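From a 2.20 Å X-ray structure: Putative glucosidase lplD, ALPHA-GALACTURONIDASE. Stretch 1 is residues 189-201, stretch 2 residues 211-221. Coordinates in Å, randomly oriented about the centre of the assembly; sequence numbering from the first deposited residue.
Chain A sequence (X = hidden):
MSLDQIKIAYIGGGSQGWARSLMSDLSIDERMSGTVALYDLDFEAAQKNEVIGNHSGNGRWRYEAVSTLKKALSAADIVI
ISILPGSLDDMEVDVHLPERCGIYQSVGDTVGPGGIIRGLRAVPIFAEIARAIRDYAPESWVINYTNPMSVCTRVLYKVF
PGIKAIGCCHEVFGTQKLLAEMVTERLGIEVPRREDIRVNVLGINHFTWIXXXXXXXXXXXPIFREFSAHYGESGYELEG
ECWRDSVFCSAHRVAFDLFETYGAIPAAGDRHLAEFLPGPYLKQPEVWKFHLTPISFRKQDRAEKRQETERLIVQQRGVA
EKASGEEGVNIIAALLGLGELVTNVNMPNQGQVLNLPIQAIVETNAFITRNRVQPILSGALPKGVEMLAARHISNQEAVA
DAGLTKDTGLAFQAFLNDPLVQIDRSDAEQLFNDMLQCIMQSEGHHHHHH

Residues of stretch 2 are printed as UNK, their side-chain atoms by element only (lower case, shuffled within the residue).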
# COMPACT_ATOMS: atom_id res chain seq x y z
N ILE A 189 27.79 -8.88 -35.70
CA ILE A 189 28.83 -8.50 -34.74
C ILE A 189 28.96 -9.44 -33.55
O ILE A 189 27.98 -10.01 -33.07
CB ILE A 189 28.65 -7.06 -34.25
CG1 ILE A 189 27.44 -6.94 -33.33
CG2 ILE A 189 28.50 -6.12 -35.45
CD1 ILE A 189 27.03 -5.50 -33.07
N GLU A 190 30.19 -9.61 -33.08
CA GLU A 190 30.49 -10.45 -31.92
C GLU A 190 29.92 -9.88 -30.63
O GLU A 190 29.78 -8.67 -30.47
CB GLU A 190 32.00 -10.58 -31.76
CG GLU A 190 32.66 -11.21 -32.95
CD GLU A 190 32.19 -12.62 -33.17
OE1 GLU A 190 32.47 -13.48 -32.31
OE2 GLU A 190 31.53 -12.87 -34.20
N VAL A 191 29.60 -10.76 -29.70
CA VAL A 191 29.32 -10.35 -28.33
C VAL A 191 30.29 -11.16 -27.51
O VAL A 191 30.27 -12.37 -27.58
CB VAL A 191 27.88 -10.65 -27.90
CG1 VAL A 191 27.73 -10.45 -26.41
CG2 VAL A 191 26.91 -9.76 -28.67
N PRO A 192 31.16 -10.48 -26.74
CA PRO A 192 32.24 -11.13 -26.00
C PRO A 192 31.74 -11.93 -24.78
O PRO A 192 32.31 -12.97 -24.44
CB PRO A 192 33.13 -9.96 -25.54
CG PRO A 192 32.48 -8.69 -26.06
CD PRO A 192 31.08 -9.03 -26.46
N ARG A 193 30.68 -11.46 -24.13
CA ARG A 193 30.16 -12.12 -22.93
C ARG A 193 28.65 -12.00 -22.86
O ARG A 193 28.09 -10.94 -23.19
CB ARG A 193 30.77 -11.49 -21.68
CG ARG A 193 32.14 -12.02 -21.31
CD ARG A 193 32.96 -10.94 -20.61
NE ARG A 193 32.22 -9.69 -20.42
CZ ARG A 193 31.81 -9.22 -19.24
NH1 ARG A 193 32.06 -9.89 -18.13
NH2 ARG A 193 31.16 -8.07 -19.18
N ARG A 194 27.99 -13.06 -22.41
CA ARG A 194 26.54 -12.99 -22.23
C ARG A 194 26.18 -11.90 -21.22
O ARG A 194 25.09 -11.35 -21.27
CB ARG A 194 25.94 -14.36 -21.87
CG ARG A 194 26.38 -14.94 -20.53
CD ARG A 194 25.30 -14.81 -19.47
NE ARG A 194 25.78 -15.23 -18.16
CZ ARG A 194 25.74 -14.48 -17.06
NH1 ARG A 194 25.20 -13.27 -17.10
NH2 ARG A 194 26.20 -14.95 -15.92
N GLU A 195 27.12 -11.57 -20.34
CA GLU A 195 26.94 -10.44 -19.42
C GLU A 195 26.61 -9.16 -20.15
O GLU A 195 25.84 -8.35 -19.65
CB GLU A 195 28.20 -10.21 -18.59
CG GLU A 195 28.44 -11.25 -17.52
CD GLU A 195 29.41 -12.37 -17.94
OE1 GLU A 195 29.54 -12.69 -19.15
OE2 GLU A 195 30.06 -12.92 -17.03
N ASP A 196 27.22 -8.94 -21.32
CA ASP A 196 26.99 -7.70 -22.08
C ASP A 196 25.55 -7.57 -22.62
O ASP A 196 25.19 -6.53 -23.17
CB ASP A 196 27.96 -7.61 -23.24
CG ASP A 196 29.41 -7.55 -22.79
OD1 ASP A 196 29.65 -7.04 -21.66
OD2 ASP A 196 30.29 -8.01 -23.55
N ILE A 197 24.76 -8.62 -22.52
CA ILE A 197 23.36 -8.53 -22.88
C ILE A 197 22.67 -8.06 -21.63
O ILE A 197 22.42 -8.84 -20.72
CB ILE A 197 22.78 -9.88 -23.32
CG1 ILE A 197 23.68 -10.52 -24.38
CG2 ILE A 197 21.34 -9.68 -23.87
CD1 ILE A 197 23.70 -9.69 -25.67
N ARG A 198 22.40 -6.76 -21.57
CA ARG A 198 21.90 -6.14 -20.36
C ARG A 198 20.40 -6.20 -20.44
O ARG A 198 19.77 -5.58 -21.31
CB ARG A 198 22.36 -4.69 -20.30
CG ARG A 198 23.89 -4.55 -20.38
CD ARG A 198 24.55 -4.93 -19.06
NE ARG A 198 26.00 -5.08 -19.21
CZ ARG A 198 26.82 -5.50 -18.24
NH1 ARG A 198 26.34 -5.79 -17.04
NH2 ARG A 198 28.12 -5.62 -18.48
N VAL A 199 19.81 -6.97 -19.54
CA VAL A 199 18.39 -7.22 -19.64
C VAL A 199 17.67 -6.71 -18.40
O VAL A 199 18.21 -6.74 -17.29
CB VAL A 199 18.10 -8.73 -19.90
CG1 VAL A 199 18.67 -9.18 -21.24
CG2 VAL A 199 18.64 -9.60 -18.77
N ASN A 200 16.45 -6.24 -18.59
CA ASN A 200 15.57 -5.98 -17.47
C ASN A 200 14.66 -7.18 -17.30
O ASN A 200 13.69 -7.35 -18.05
CB ASN A 200 14.75 -4.70 -17.66
CG ASN A 200 13.89 -4.38 -16.44
OD1 ASN A 200 14.41 -4.22 -15.35
ND2 ASN A 200 12.58 -4.30 -16.63
N VAL A 201 14.97 -8.01 -16.31
CA VAL A 201 14.30 -9.28 -16.14
C VAL A 201 13.46 -9.33 -14.85
O VAL A 201 13.85 -8.79 -13.81
CB VAL A 201 15.33 -10.41 -16.15
CG1 VAL A 201 16.25 -10.28 -14.95
CG2 VAL A 201 14.66 -11.79 -16.19
N UNK A 211 11.59 -7.45 -20.36
CA UNK A 211 10.77 -6.41 -20.96
C UNK A 211 11.63 -5.32 -21.62
O UNK A 211 11.12 -4.50 -22.38
c UNK A 211 9.88 -5.78 -19.88
c UNK A 211 8.97 -6.82 -19.28
o UNK A 211 10.72 -5.27 -18.84
N UNK A 212 12.92 -5.30 -21.31
CA UNK A 212 13.86 -4.40 -21.96
C UNK A 212 15.19 -5.11 -22.01
O UNK A 212 15.53 -5.86 -21.10
n UNK A 212 12.00 -0.19 -17.70
c UNK A 212 11.89 -0.64 -19.13
c UNK A 212 12.79 -2.36 -20.77
c UNK A 212 13.10 -1.45 -19.57
c UNK A 212 14.05 -3.09 -21.17
N UNK A 213 15.94 -4.88 -23.08
CA UNK A 213 17.19 -5.54 -23.31
C UNK A 213 18.04 -4.76 -24.30
O UNK A 213 17.54 -4.15 -25.25
c UNK A 213 16.94 -6.95 -23.83
N UNK A 214 19.34 -4.76 -24.07
CA UNK A 214 20.22 -4.03 -24.95
C UNK A 214 21.57 -4.69 -25.01
O UNK A 214 22.00 -5.40 -24.06
o UNK A 214 20.92 -2.54 -23.17
c UNK A 214 20.36 -2.59 -24.48
N UNK A 215 22.24 -4.46 -26.13
CA UNK A 215 23.67 -4.72 -26.24
C UNK A 215 24.31 -3.38 -26.58
O UNK A 215 24.03 -2.81 -27.65
c UNK A 215 23.97 -5.78 -27.31
c UNK A 215 25.46 -5.90 -27.56
c UNK A 215 26.01 -5.50 -28.78
c UNK A 215 28.20 -6.03 -27.97
c UNK A 215 26.31 -6.33 -26.56
o UNK A 215 29.55 -6.11 -28.15
c UNK A 215 27.39 -5.57 -29.00
c UNK A 215 27.67 -6.40 -26.75
N UNK A 216 25.10 -2.82 -25.66
CA UNK A 216 25.60 -1.46 -25.86
C UNK A 216 24.44 -0.54 -26.18
O UNK A 216 23.46 -0.47 -25.44
c UNK A 216 28.82 -2.19 -26.35
c UNK A 216 30.96 -2.87 -27.40
n UNK A 216 29.88 -2.08 -27.36
n UNK A 216 31.86 -2.70 -28.37
n UNK A 216 31.14 -3.80 -26.47
c UNK A 216 27.55 -2.57 -27.02
c UNK A 216 26.58 -1.41 -27.03
N UNK A 217 24.55 0.16 -27.31
CA UNK A 217 23.55 1.16 -27.68
C UNK A 217 22.32 0.57 -28.41
O UNK A 217 21.39 1.29 -28.71
c UNK A 217 26.29 0.65 -31.07
n UNK A 217 26.02 1.01 -29.83
n UNK A 217 25.31 1.08 -31.85
c UNK A 217 24.81 1.69 -29.80
c UNK A 217 24.21 2.23 -28.54
c UNK A 217 24.38 1.73 -31.09
N UNK A 218 22.31 -0.73 -28.66
CA UNK A 218 21.28 -1.32 -29.49
C UNK A 218 20.12 -1.92 -28.67
O UNK A 218 20.34 -2.67 -27.73
c UNK A 218 21.88 -2.41 -30.40
c UNK A 218 22.88 -1.79 -31.38
c UNK A 218 20.79 -3.15 -31.15
c UNK A 218 24.08 -2.70 -31.69
N UNK A 219 18.90 -1.59 -29.05
CA UNK A 219 17.71 -2.17 -28.44
C UNK A 219 17.48 -3.58 -28.99
O UNK A 219 17.34 -3.75 -30.19
o UNK A 219 14.33 -0.93 -27.90
c UNK A 219 16.50 -1.30 -28.74
c UNK A 219 15.28 -1.73 -27.96
o UNK A 219 15.25 -2.88 -27.46
N UNK A 220 17.43 -4.58 -28.12
CA UNK A 220 17.32 -5.95 -28.60
C UNK A 220 15.88 -6.38 -28.82
O UNK A 220 15.64 -7.39 -29.47
c UNK A 220 20.19 -7.77 -26.63
c UNK A 220 18.03 -6.95 -27.67
c UNK A 220 19.53 -6.68 -27.47
c UNK A 220 20.23 -6.55 -28.79
N UNK A 221 14.91 -5.63 -28.30
CA UNK A 221 13.53 -6.12 -28.39
C UNK A 221 12.95 -6.16 -29.79
O UNK A 221 12.30 -7.14 -30.15
c UNK A 221 12.30 -6.47 -26.31
c UNK A 221 13.29 -6.32 -25.14
c UNK A 221 10.86 -6.49 -25.83
c UNK A 221 12.56 -5.42 -27.40
O HOH W 1 25.67 -4.03 -23.42

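Position 211 carries three side-chain atoms, a carbon bearing one oxygen and one further carbon, the branched hydroxyl of Thr211. Its OG1 accepts a hydrogen bond from Asn200 ND2 at 3.0 Å, while its backbone N donates to Asn200 O at 3.1 Å, so one asparagine is held through both main chain and side chain where the chain turns a corner.

Position 212 has four carbons in a row ending in nitrogen, which makes it Lys212. The extended, exposed chain runs beside Asn200: its CB is 3.9 Å from Asn200 CB, and NZ still lies 4.3 Å from Asn200 ND2. The backbone does more: Asn200 N donates to Lys212 O at 2.7 Å in a nearly straight bond.

A single carbon at position 213 identifies Ala213. It sits opposite Val199 in a non-hydrogen-bonded pair, where the small methyl accompanies a close CA-CA approach of 4.2 Å; Val199 CG1 rests 3.8 Å from Ala213 CB. Ala213 CA also approaches Arg198 O at 3.3 Å in a CA-H...O contact.

At position 214 one carbon is followed by one oxygen, so the residue is Ser214. The hydroxyl takes the p rotamer, and OG lies 3.9 Å from Arg198 CB. The main chain forms a reciprocal pair, Arg198 N to Ser214 O and Ser214 N to Arg198 O, both 2.9 Å.

Position 215 shows one carbon, then a six-carbon ring bearing an oxygen: Tyr215. Val191 CG2 lies over one ring face, 3.9 Å from the centroid and close to the ring normal, a CH-pi contact. Near the ring plane, Ile189 CD1 approaches CE2 of Tyr215 at 4.1 Å and Asp196 O approaches its CD1 at 3.6 Å. Pro192 CD lies 3.7 Å from Tyr215 OH.

Three carbons, a nitrogen and a carbon carrying two more nitrogens make position 216 Arg216. The side chain comes no nearer to stretch 1 than 5.1 Å, between Arg216 NH1 and Pro192 CG, but a water accepts from Arg216 N and donates to Asp196 O, each at 2.6 Å.

Position 217 has one carbon and a five-membered ring of three carbons and two nitrogens, hence His217; it makes no contact with stretch 1.

At position 218, four carbons fork at the first, one arm two carbons long: Ile218. It closes a type II' turn begun at Tyr215, and its CD1 reaches Ile189 CD1 at 4.3 Å.

Two carbons, the second with two oxygens, identify position 219 as Asp219. Out of reach of stretch 1, it caps the following helix, OD1 accepting from the backbone N of residue 221 at 2.9 Å.

Four carbons forked at the second mark position 220 as Leu220, whose CD1 packs 3.5 Å from Ile197 CG2. The same pattern at position 221 gives Leu221, which makes no contact.

The contact is thus an antiparallel strand pairing burying 617 Å². Backbone bonds set the register around Arg198 and Ser214, and the Tyr215 ring extends the interface by packing against the loop that precedes the strand.

Stretch 2 (211-221) TKASYRHIDLL
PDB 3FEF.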